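Local coordinates for putative tryptophan halogenase (Xanthomonas campestris pv. campestris, PDB 6Y1W), which is a flavin-dependent halogenase that, as in relatives of the tryptophan halogenase family, probably uses reduced FAD to halogenate an aromatic substrate, at residues Ala78-Ala83 against Tyr161-Asp166; Gly109-Asp114 against Ala441-Ile446; Gly272-Ile277 against Glu304-Gly309; Ile358-Gln363 against Ala375-Gln380. All blocks are in the same frame, centred on the assembly; numbering follows the deposited sequence.

In the fold
Four contacts close two long loops and two short ones. From the N terminus, contact 1 closes first, setting helix 77-83 against the middle strand of a small three-stranded sheet. Contact 2 opens inside that loop, at 109-114, and shuts only at 441-446, so the two cross; it joins the loop after strand 102-107 to the start of helix 442-451. Contacts 3 and 4 follow each other within the long loop of contact 2. Contact 3 links a strand of the seven-stranded sheet to the end of helix 296-306, and contact 4 pairs helices 350-363 and 371-397. H164 of contact 1 packs on I277 of contact 3; contacts 3 and 4 lie about 37 Å apart, centre to centre.

Contact 1 of 4, residues Ala78-Ala83 against Tyr161-Asp166; sequences AQFMAA and YAYHLD
F80 and M81 of helix 77-83 reach Y163 and L165 of strand 162-166 where the helix segment passes the strand with axes 8.8 Å apart at closest approach and chain directions 52° apart. The centre is a T-shaped pair: F80 turns its edge to Y163, the ring planes 79° apart, and CE2 of F80 stands over the middle of the Y163 ring, 3.7 Å from Y163 CE2. The same phenyl meets L165 at its rim, where L165 CD2 lies near the ring plane, 3.8 Å from F80 CZ. M81 adds a Met-aromatic contact from another direction. Its SD comes obliquely to the Y163 ring, 3.7 Å from Y163 CE1, and a bend at chi3 brings CE near Y163 CD1. The Y163 hydroxyl, at the far end of the ring, bonds E77 just before the helix segment. All four touching side chains are buried. Helix 65-73 packs on Y163 and L165 through L66, F173 of helix 167-180 lies against F80, and strand 162-166 runs between the antiparallel strands 59-61 and 87-89, the latter ending at K89, the predicted active-site lysine.

Contact 2 of 4, residues Gly109-Asp114 against Ala441-Ile446; sequences GHTGTD and AENSWI. With BUD ((2S,3S)-butane-2,3-diol), chain H.
N443, in the first turn of helix 442-451, pushes its side chain against G109, H110 and T111, tying the loop between strand 102-107 and helix 120-129 to the N-terminal turn of its own helix. Starting at CB, the first neighbours are the carbonyl O of G109, 3.5 Å from N443 CB, and the imidazole of H110, to which this carbon lies obliquely, nearest ND1. CG stands anti to the backbone N (chi1 -179°), which carries the amide out from the helix to lie by G109 O and the CA of H110. At the tip OD1 does the polar work. T111 OG1 donates to N443 OD1 over 2.9 Å, in the carbonyl plane with a C=O...donor angle of 149°, and the T111 backbone N adds a weak, bent bond to the same oxygen. ND2 faces G109 O at 3.2 Å, but the angle is too poor for a hydrogen bond. A water completes the link, accepting from N443 N and bonded to H110 ND1. On its other side H110 gives NE2 to D114 OD1 over 2.8 Å, nearly straight at 172°, within the imidazole plane. Flanking N443, the N-cap residue A441 through its N and S444 through its OG both bond O2 of the bound butanediol, in a pocket that H106 also lines. Two donors on N443 OD1 satisfy this buried oxygen, while the carboxylate and the water take opposite nitrogens of H110 and so should fix the imidazole's rotation; the bonded carboxylate of D114 could favour a protonated ring.

Contact 3 of 4, residues Gly272-Ile277 against Glu304-Gly309; sequences GWMWRI and EHNLQG
R276, M274 and N306 have the most surface buried here, with Q308 close behind, and they pair off as M274 with N306 and R276 with Q308. M274 points across from strand 272-278 and bends at chi3 (-79°), which lays both SD and CE against the side-chain amide of N306. M274 CE is 3.4 Å from N306 ND2, M274 SD lies 3.6 Å from N306 CB, and the two side chains cross at about a right angle. The amide's polar ends are used by other partners: ND2 bonds the carbonyl of V302 one turn back in the helix, and OD1 takes a bond from R267. Two residues along the strand, R276 runs extended from CG to NE and presents one guanidinium face to Q308. OE1 of Q308 sits above that face toward its rim, 3.8 Å from R276 NE, with the amide and guanidinium planes 23° apart. Water carries the hydrogen bonding between the two segments. One molecule accepts from R276 NE and from Q308 N; a second accepts from R276 NH2 and lies 2.7 Å from Q308 O, to which it probably donates. Strand 272-278 lies between antiparallel strands 263-268 and 283-289 in the seven-stranded sheet, and the chain leaving helix 296-306 passes over it: Q308 touches R265 of the first neighbour and L307 packs on N285 of the second and V252 of strand 248-254.

Contact 4 of 4, residues Ile358-Gln363 against Ala375-Gln380; sequences IVRLLQ and AEYNRQ
R360 and Y377 both hold CG anti to the backbone N: R360 leaves its helix toward the other, while Y377 starts out beside it and the torsion swings its ring in under the arginine, whose bend at chi3 (-53°) folds it over the phenol. CD of R360 lies above one face of Y377, a CH-pi contact with R360 CD 3.5 Å from Y377 CD2. Beyond it the guanidinium forms a cation-pi pair, R360 CZ 4.8 Å from the centroid of the Y377 ring. The group stands steeply on the ring, its plane 80° from that of the phenol, and R360 NH1 is the nitrogen turned down, 3.6 Å from Y377 CZ. At the ring's edge L361 N lies near its plane, 3.4 Å from Y377 CE2, and L361 CB touches the same carbon. Helices 350-363 and 371-397 run roughly antiparallel here, their short segments 154° apart in direction and 10.8 Å between axes, joined by a brief connection as a helical hairpin. The phenol tip bonds the carbonyl of G357, one turn before L361, and W329 meets the Y377 ring edge-to-face. Q380 runs alongside R360, the two side chains pointing opposite ways, with Q380 OE1 3.7 Å from R360 CD, while its NE2 gives a straight bond to the anti lone pair of E376 OE2, 2.7 Å long, one turn back. R360 NH2 has a long, weak ion pair with E384. The second subunit adds F433 against E376 and Q380, and its H460 bonds L362 O.

Contact 1 of 4, residues Ala78-Ala83 against Tyr161-Asp166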
# COMPACT_ATOMS: atom_id res chain seq x y z
N ALA A 78 1.80 8.03 -28.88
CA ALA A 78 1.14 8.54 -30.08
C ALA A 78 1.00 7.46 -31.16
O ALA A 78 -0.02 7.40 -31.85
CB ALA A 78 1.87 9.79 -30.61
N GLN A 79 2.02 6.60 -31.32
CA GLN A 79 1.95 5.53 -32.32
C GLN A 79 0.86 4.53 -31.97
O GLN A 79 0.04 4.15 -32.83
CB GLN A 79 3.32 4.87 -32.41
CG GLN A 79 3.46 3.64 -33.24
CD GLN A 79 4.79 2.95 -32.92
OE1 GLN A 79 4.85 1.74 -32.73
NE2 GLN A 79 5.85 3.74 -32.80
N PHE A 80 0.82 4.12 -30.70
CA PHE A 80 -0.23 3.22 -30.22
C PHE A 80 -1.62 3.82 -30.45
O PHE A 80 -2.53 3.13 -30.91
CB PHE A 80 0.04 2.92 -28.73
CG PHE A 80 -1.22 2.81 -27.91
CD1 PHE A 80 -2.11 1.73 -28.11
CD2 PHE A 80 -1.53 3.78 -26.96
CE1 PHE A 80 -3.29 1.63 -27.38
CE2 PHE A 80 -2.71 3.68 -26.22
CZ PHE A 80 -3.58 2.64 -26.44
N MET A 81 -1.81 5.11 -30.11
CA MET A 81 -3.15 5.72 -30.22
C MET A 81 -3.59 5.83 -31.68
O MET A 81 -4.74 5.54 -32.03
CB MET A 81 -3.15 7.09 -29.55
CG MET A 81 -3.07 7.00 -28.02
SD MET A 81 -3.31 8.60 -27.23
CE MET A 81 -5.09 8.88 -27.49
N ALA A 82 -2.68 6.27 -32.55
CA ALA A 82 -3.04 6.37 -33.96
C ALA A 82 -3.37 5.00 -34.54
O ALA A 82 -4.27 4.88 -35.37
CB ALA A 82 -1.88 6.98 -34.75
N ALA A 83 -2.68 3.96 -34.08
CA ALA A 83 -2.91 2.62 -34.59
C ALA A 83 -4.19 1.98 -34.06
O ALA A 83 -4.66 1.01 -34.66
CB ALA A 83 -1.74 1.70 -34.21
N TYR A 161 -4.99 10.55 -16.93
CA TYR A 161 -5.82 10.20 -18.08
C TYR A 161 -5.58 8.75 -18.48
O TYR A 161 -4.62 8.10 -18.03
CB TYR A 161 -5.53 11.11 -19.30
CG TYR A 161 -4.14 10.87 -19.88
CD1 TYR A 161 -3.03 11.60 -19.40
CD2 TYR A 161 -3.93 9.94 -20.89
CE1 TYR A 161 -1.77 11.33 -19.87
CE2 TYR A 161 -2.64 9.69 -21.38
CZ TYR A 161 -1.58 10.42 -20.87
OH TYR A 161 -0.30 10.19 -21.33
N ALA A 162 -6.47 8.24 -19.34
CA ALA A 162 -6.28 6.96 -20.00
C ALA A 162 -6.87 7.07 -21.41
O ALA A 162 -6.89 8.18 -21.97
CB ALA A 162 -6.92 5.82 -19.21
N TYR A 163 -7.38 5.97 -21.98
CA TYR A 163 -7.73 5.94 -23.40
C TYR A 163 -9.08 5.28 -23.65
O TYR A 163 -9.51 4.39 -22.91
CB TYR A 163 -6.71 5.14 -24.22
CG TYR A 163 -5.26 5.44 -23.86
CD1 TYR A 163 -4.67 6.60 -24.29
CD2 TYR A 163 -4.54 4.54 -23.10
CE1 TYR A 163 -3.33 6.89 -23.97
CE2 TYR A 163 -3.20 4.80 -22.75
CZ TYR A 163 -2.61 5.96 -23.22
OH TYR A 163 -1.29 6.16 -22.85
N HIS A 164 -9.71 5.68 -24.75
CA HIS A 164 -10.72 4.87 -25.40
C HIS A 164 -10.04 4.27 -26.62
O HIS A 164 -9.41 5.01 -27.38
CB HIS A 164 -11.90 5.76 -25.84
CG HIS A 164 -12.52 6.54 -24.71
ND1 HIS A 164 -12.39 7.92 -24.61
CD2 HIS A 164 -13.22 6.15 -23.61
CE1 HIS A 164 -13.05 8.34 -23.53
NE2 HIS A 164 -13.54 7.28 -22.91
N LEU A 165 -10.17 2.95 -26.83
CA LEU A 165 -9.41 2.35 -27.92
C LEU A 165 -10.22 1.27 -28.62
O LEU A 165 -11.22 0.76 -28.10
CB LEU A 165 -8.06 1.77 -27.44
CG LEU A 165 -8.10 0.76 -26.28
CD1 LEU A 165 -8.56 -0.61 -26.76
CD2 LEU A 165 -6.72 0.64 -25.59
N ASP A 166 -9.79 0.94 -29.83
CA ASP A 166 -10.34 -0.22 -30.54
C ASP A 166 -9.56 -1.44 -30.08
O ASP A 166 -8.35 -1.52 -30.31
CB ASP A 166 -10.22 -0.03 -32.07
CG ASP A 166 -10.86 -1.18 -32.84
OD1 ASP A 166 -10.43 -2.34 -32.66
OD2 ASP A 166 -11.82 -0.97 -33.64

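Contact 2 of 4, residues Gly109-Asp114 against Ala441-Ile446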
# COMPACT_ATOMS: atom_id res chain seq x y z
N GLY A 109 -7.56 11.80 -11.21
CA GLY A 109 -7.04 12.97 -10.51
C GLY A 109 -7.46 13.02 -9.04
O GLY A 109 -7.77 12.01 -8.43
N HIS A 110 -7.43 14.23 -8.48
CA HIS A 110 -7.71 14.42 -7.07
C HIS A 110 -8.53 15.69 -6.96
O HIS A 110 -8.30 16.65 -7.70
CB HIS A 110 -6.44 14.54 -6.22
CG HIS A 110 -6.68 14.41 -4.74
ND1 HIS A 110 -6.91 13.19 -4.13
CD2 HIS A 110 -6.76 15.34 -3.76
CE1 HIS A 110 -7.11 13.37 -2.83
NE2 HIS A 110 -7.02 14.67 -2.58
N THR A 111 -9.48 15.69 -6.07
CA THR A 111 -10.32 16.88 -5.92
C THR A 111 -9.73 17.74 -4.82
O THR A 111 -9.55 17.26 -3.70
CB THR A 111 -11.75 16.48 -5.58
OG1 THR A 111 -12.21 15.60 -6.61
CG2 THR A 111 -12.68 17.76 -5.54
N GLY A 112 -9.44 19.01 -5.13
CA GLY A 112 -9.01 19.95 -4.10
C GLY A 112 -7.61 19.64 -3.58
O GLY A 112 -6.78 19.04 -4.26
N THR A 113 -7.37 20.07 -2.35
CA THR A 113 -6.08 19.96 -1.69
C THR A 113 -6.28 19.38 -0.30
O THR A 113 -7.17 19.83 0.42
CB THR A 113 -5.40 21.32 -1.57
OG1 THR A 113 -5.22 21.85 -2.88
CG2 THR A 113 -4.03 21.17 -0.88
N ASP A 114 -5.46 18.39 0.06
CA ASP A 114 -5.59 17.75 1.36
C ASP A 114 -4.73 18.45 2.40
O ASP A 114 -3.77 19.15 2.10
CB ASP A 114 -5.13 16.29 1.30
CG ASP A 114 -5.94 15.43 0.34
OD1 ASP A 114 -7.09 15.76 -0.03
OD2 ASP A 114 -5.41 14.37 -0.03
N ALA A 441 -8.51 4.79 -5.70
CA ALA A 441 -7.92 5.76 -4.81
C ALA A 441 -8.99 6.40 -3.91
O ALA A 441 -10.20 6.25 -4.11
CB ALA A 441 -7.23 6.85 -5.62
N GLU A 442 -8.52 7.08 -2.87
CA GLU A 442 -9.45 7.83 -2.01
C GLU A 442 -10.36 8.74 -2.83
O GLU A 442 -11.57 8.81 -2.55
CB GLU A 442 -8.67 8.62 -0.96
CG GLU A 442 -8.06 7.69 0.09
CD GLU A 442 -7.26 8.43 1.16
OE1 GLU A 442 -7.21 9.66 1.12
OE2 GLU A 442 -6.68 7.75 2.03
N ASN A 443 -9.83 9.44 -3.84
CA ASN A 443 -10.65 10.33 -4.66
C ASN A 443 -11.85 9.59 -5.27
O ASN A 443 -12.94 10.17 -5.43
CB ASN A 443 -9.81 10.95 -5.79
CG ASN A 443 -10.63 11.92 -6.66
OD1 ASN A 443 -11.00 12.98 -6.20
ND2 ASN A 443 -10.90 11.56 -7.90
N SER A 444 -11.62 8.34 -5.69
CA SER A 444 -12.67 7.56 -6.34
C SER A 444 -13.78 7.22 -5.36
O SER A 444 -14.97 7.41 -5.66
CB SER A 444 -12.09 6.27 -6.92
OG SER A 444 -11.33 6.56 -8.09
N TRP A 445 -13.41 6.70 -4.18
CA TRP A 445 -14.40 6.41 -3.13
C TRP A 445 -15.22 7.66 -2.80
O TRP A 445 -16.45 7.59 -2.65
CB TRP A 445 -13.70 5.90 -1.85
CG TRP A 445 -13.22 4.50 -1.94
CD1 TRP A 445 -11.91 4.09 -2.10
CD2 TRP A 445 -14.00 3.30 -1.83
NE1 TRP A 445 -11.85 2.72 -2.11
CE2 TRP A 445 -13.11 2.21 -1.96
CE3 TRP A 445 -15.37 3.04 -1.64
CZ2 TRP A 445 -13.54 0.87 -1.90
CZ3 TRP A 445 -15.80 1.72 -1.60
CH2 TRP A 445 -14.89 0.64 -1.72
N ILE A 446 -14.54 8.81 -2.67
CA ILE A 446 -15.24 10.05 -2.31
C ILE A 446 -16.16 10.49 -3.43
O ILE A 446 -17.35 10.74 -3.21
CB ILE A 446 -14.24 11.18 -1.98
CG1 ILE A 446 -13.32 10.79 -0.82
CG2 ILE A 446 -14.97 12.51 -1.72
CD1 ILE A 446 -12.11 11.72 -0.73
C1 BUD H . -8.69 4.15 -12.10
O1 BUD H . -10.66 4.88 -10.99
C2 BUD H . -9.38 4.34 -10.75
O2 BUD H . -9.10 5.46 -8.58
C3 BUD H . -8.56 5.30 -9.88
C4 BUD H . -7.13 4.77 -9.77
O HOH W 1 -7.01 10.06 -4.12

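Contact 3 of 4, residues Gly272-Ile277 against Glu304-Gly309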
# COMPACT_ATOMS: atom_id res chain seq x y z
N GLY A 272 -30.45 -2.01 -15.85
CA GLY A 272 -29.10 -2.10 -16.39
C GLY A 272 -28.60 -0.71 -16.71
O GLY A 272 -29.11 0.28 -16.19
N TRP A 273 -27.59 -0.65 -17.58
CA TRP A 273 -26.99 0.62 -17.90
C TRP A 273 -26.34 0.55 -19.27
O TRP A 273 -26.10 -0.54 -19.80
CB TRP A 273 -25.97 1.03 -16.82
CG TRP A 273 -24.75 0.14 -16.76
CD1 TRP A 273 -24.64 -1.02 -16.08
CD2 TRP A 273 -23.48 0.37 -17.38
NE1 TRP A 273 -23.39 -1.59 -16.27
CE2 TRP A 273 -22.65 -0.73 -17.06
CE3 TRP A 273 -22.96 1.39 -18.19
CZ2 TRP A 273 -21.33 -0.84 -17.51
CZ3 TRP A 273 -21.66 1.29 -18.64
CH2 TRP A 273 -20.86 0.19 -18.30
N MET A 274 -26.05 1.73 -19.85
CA MET A 274 -25.54 1.79 -21.22
C MET A 274 -24.19 2.48 -21.22
O MET A 274 -24.02 3.51 -20.57
CB MET A 274 -26.50 2.56 -22.12
CG MET A 274 -27.76 1.76 -22.50
SD MET A 274 -29.00 2.96 -23.12
CE MET A 274 -29.71 3.70 -21.64
N TRP A 275 -23.24 1.96 -22.01
CA TRP A 275 -22.00 2.70 -22.23
C TRP A 275 -22.02 3.44 -23.56
O TRP A 275 -22.66 3.02 -24.53
CB TRP A 275 -20.76 1.78 -22.22
CG TRP A 275 -20.52 0.87 -23.41
CD1 TRP A 275 -19.92 1.21 -24.63
CD2 TRP A 275 -20.76 -0.54 -23.47
NE1 TRP A 275 -19.82 0.08 -25.43
CE2 TRP A 275 -20.35 -0.99 -24.74
CE3 TRP A 275 -21.32 -1.46 -22.57
CZ2 TRP A 275 -20.42 -2.33 -25.12
CZ3 TRP A 275 -21.42 -2.78 -22.95
CH2 TRP A 275 -20.99 -3.21 -24.23
N ARG A 276 -21.26 4.53 -23.60
CA ARG A 276 -20.99 5.27 -24.84
C ARG A 276 -19.54 5.68 -24.80
O ARG A 276 -19.11 6.32 -23.83
CB ARG A 276 -21.92 6.48 -24.95
CG ARG A 276 -21.89 7.07 -26.36
CD ARG A 276 -23.04 8.06 -26.62
NE ARG A 276 -22.98 8.55 -28.02
CZ ARG A 276 -22.26 9.59 -28.42
NH1 ARG A 276 -21.54 10.28 -27.54
NH2 ARG A 276 -22.26 9.97 -29.71
N ILE A 277 -18.74 5.25 -25.80
CA ILE A 277 -17.29 5.38 -25.77
C ILE A 277 -16.82 6.01 -27.08
O ILE A 277 -17.05 5.43 -28.15
CB ILE A 277 -16.65 4.00 -25.58
CG1 ILE A 277 -16.87 3.51 -24.13
CG2 ILE A 277 -15.15 4.00 -25.96
CD1 ILE A 277 -16.52 2.01 -24.01
N GLU A 304 -31.55 1.22 -28.65
CA GLU A 304 -31.89 1.96 -29.87
C GLU A 304 -32.38 3.36 -29.55
O GLU A 304 -31.97 4.34 -30.20
CB GLU A 304 -32.97 1.19 -30.65
CG GLU A 304 -33.53 2.00 -31.81
CD GLU A 304 -32.52 2.14 -32.93
OE1 GLU A 304 -31.61 1.29 -33.00
OE2 GLU A 304 -32.65 3.10 -33.73
N HIS A 305 -33.22 3.49 -28.51
CA HIS A 305 -33.78 4.79 -28.16
C HIS A 305 -32.69 5.78 -27.76
O HIS A 305 -32.83 6.98 -28.01
CB HIS A 305 -34.80 4.62 -27.04
CG HIS A 305 -35.33 5.91 -26.49
ND1 HIS A 305 -36.28 6.67 -27.14
CD2 HIS A 305 -35.07 6.56 -25.32
CE1 HIS A 305 -36.56 7.74 -26.42
NE2 HIS A 305 -35.84 7.69 -25.31
N ASN A 306 -31.58 5.29 -27.20
CA ASN A 306 -30.54 6.18 -26.73
C ASN A 306 -29.43 6.42 -27.73
O ASN A 306 -28.57 7.26 -27.47
CB ASN A 306 -29.92 5.62 -25.43
CG ASN A 306 -30.83 5.82 -24.22
OD1 ASN A 306 -30.69 6.80 -23.50
ND2 ASN A 306 -31.80 4.93 -24.04
N LEU A 307 -29.42 5.72 -28.87
CA LEU A 307 -28.35 5.89 -29.85
C LEU A 307 -28.45 7.25 -30.52
O LEU A 307 -29.53 7.82 -30.66
CB LEU A 307 -28.39 4.79 -30.92
CG LEU A 307 -28.09 3.35 -30.47
CD1 LEU A 307 -28.13 2.38 -31.63
CD2 LEU A 307 -26.72 3.28 -29.82
N GLN A 308 -27.28 7.80 -30.83
CA GLN A 308 -27.14 8.95 -31.72
C GLN A 308 -26.34 8.52 -32.93
O GLN A 308 -25.34 7.80 -32.80
CB GLN A 308 -26.43 10.11 -31.05
CG GLN A 308 -27.16 10.68 -29.84
CD GLN A 308 -26.23 11.55 -29.03
OE1 GLN A 308 -25.74 11.14 -27.98
NE2 GLN A 308 -25.96 12.76 -29.53
N GLY A 309 -26.81 8.92 -34.11
CA GLY A 309 -26.16 8.57 -35.35
C GLY A 309 -26.59 7.20 -35.86
O GLY A 309 -27.14 6.36 -35.13
O HOH W 2 -22.78 8.27 -32.14
O HOH W 3 -24.68 6.71 -29.83

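Contact 4 of 4, residues Ile358-Gln363 against Ala375-Gln380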
# COMPACT_ATOMS: atom_id res chain seq x y z
N ILE A 358 -0.45 -10.04 -15.81
CA ILE A 358 0.81 -10.16 -16.56
C ILE A 358 1.96 -9.57 -15.75
O ILE A 358 3.03 -10.19 -15.59
CB ILE A 358 0.67 -9.43 -17.92
CG1 ILE A 358 -0.33 -10.13 -18.82
CG2 ILE A 358 2.08 -9.31 -18.60
CD1 ILE A 358 -0.79 -9.25 -20.00
N VAL A 359 1.79 -8.34 -15.28
CA VAL A 359 2.84 -7.66 -14.54
C VAL A 359 3.17 -8.44 -13.27
O VAL A 359 4.35 -8.62 -12.92
CB VAL A 359 2.43 -6.22 -14.22
CG1 VAL A 359 3.44 -5.56 -13.21
CG2 VAL A 359 2.41 -5.41 -15.51
N ARG A 360 2.15 -8.95 -12.59
CA ARG A 360 2.43 -9.73 -11.38
C ARG A 360 3.20 -10.99 -11.73
O ARG A 360 4.12 -11.38 -10.99
CB ARG A 360 1.14 -10.10 -10.65
CG ARG A 360 1.42 -10.66 -9.25
CD ARG A 360 0.13 -11.19 -8.63
NE ARG A 360 -0.91 -10.16 -8.67
CZ ARG A 360 -2.02 -10.24 -9.39
NH1 ARG A 360 -2.29 -11.29 -10.16
NH2 ARG A 360 -2.88 -9.22 -9.35
N LEU A 361 2.86 -11.64 -12.86
CA LEU A 361 3.58 -12.84 -13.28
C LEU A 361 5.04 -12.51 -13.57
O LEU A 361 5.95 -13.26 -13.20
CB LEU A 361 2.95 -13.43 -14.54
CG LEU A 361 3.63 -14.69 -15.12
CD1 LEU A 361 3.85 -15.82 -14.09
CD2 LEU A 361 2.79 -15.23 -16.32
N LEU A 362 5.27 -11.40 -14.29
CA LEU A 362 6.66 -11.05 -14.61
C LEU A 362 7.44 -10.71 -13.33
O LEU A 362 8.65 -10.99 -13.24
CB LEU A 362 6.68 -9.89 -15.61
CG LEU A 362 6.20 -10.35 -16.99
CD1 LEU A 362 6.14 -9.16 -17.98
CD2 LEU A 362 7.07 -11.48 -17.55
N GLN A 363 6.78 -10.12 -12.34
CA GLN A 363 7.47 -9.82 -11.09
C GLN A 363 7.74 -11.07 -10.25
O GLN A 363 8.55 -10.99 -9.32
CB GLN A 363 6.66 -8.80 -10.28
CG GLN A 363 6.73 -7.44 -10.92
CD GLN A 363 5.92 -6.42 -10.21
OE1 GLN A 363 4.87 -6.74 -9.68
NE2 GLN A 363 6.36 -5.18 -10.24
N ALA A 375 1.23 -19.55 -4.39
CA ALA A 375 0.36 -19.11 -3.30
C ALA A 375 0.37 -17.59 -3.14
O ALA A 375 -0.68 -16.98 -2.90
CB ALA A 375 0.80 -19.79 -2.00
N GLU A 376 1.55 -16.97 -3.24
CA GLU A 376 1.64 -15.53 -3.12
C GLU A 376 0.91 -14.86 -4.28
O GLU A 376 0.15 -13.90 -4.08
CB GLU A 376 3.11 -15.11 -3.09
CG GLU A 376 3.40 -13.61 -3.17
CD GLU A 376 2.99 -12.81 -1.94
OE1 GLU A 376 2.91 -13.40 -0.85
OE2 GLU A 376 2.75 -11.59 -2.07
N TYR A 377 1.10 -15.40 -5.49
CA TYR A 377 0.44 -14.84 -6.67
C TYR A 377 -1.07 -14.86 -6.50
O TYR A 377 -1.74 -13.84 -6.70
CB TYR A 377 0.88 -15.63 -7.91
CG TYR A 377 0.36 -15.07 -9.24
CD1 TYR A 377 -0.92 -15.35 -9.68
CD2 TYR A 377 1.17 -14.26 -10.03
CE1 TYR A 377 -1.41 -14.83 -10.88
CE2 TYR A 377 0.67 -13.73 -11.27
CZ TYR A 377 -0.61 -14.05 -11.67
OH TYR A 377 -1.13 -13.55 -12.85
N ASN A 378 -1.62 -16.01 -6.09
CA ASN A 378 -3.07 -16.15 -5.94
C ASN A 378 -3.59 -15.24 -4.85
O ASN A 378 -4.67 -14.67 -4.99
CB ASN A 378 -3.41 -17.61 -5.63
CG ASN A 378 -3.29 -18.47 -6.84
OD1 ASN A 378 -3.51 -17.99 -7.97
ND2 ASN A 378 -2.93 -19.74 -6.65
N ARG A 379 -2.82 -15.09 -3.76
CA ARG A 379 -3.28 -14.23 -2.66
C ARG A 379 -3.43 -12.78 -3.11
O ARG A 379 -4.42 -12.10 -2.78
CB ARG A 379 -2.29 -14.32 -1.50
CG ARG A 379 -2.82 -13.74 -0.20
CD ARG A 379 -1.66 -13.43 0.75
NE ARG A 379 -1.21 -12.07 0.54
CZ ARG A 379 0.04 -11.76 0.21
NH1 ARG A 379 0.93 -12.72 0.09
NH2 ARG A 379 0.39 -10.49 0.02
N GLN A 380 -2.43 -12.27 -3.83
CA GLN A 380 -2.48 -10.90 -4.32
C GLN A 380 -3.61 -10.74 -5.31
O GLN A 380 -4.36 -9.75 -5.25
CB GLN A 380 -1.15 -10.53 -4.98
CG GLN A 380 0.06 -10.44 -4.06
CD GLN A 380 1.26 -9.84 -4.79
OE1 GLN A 380 1.09 -9.10 -5.77
NE2 GLN A 380 2.46 -10.15 -4.33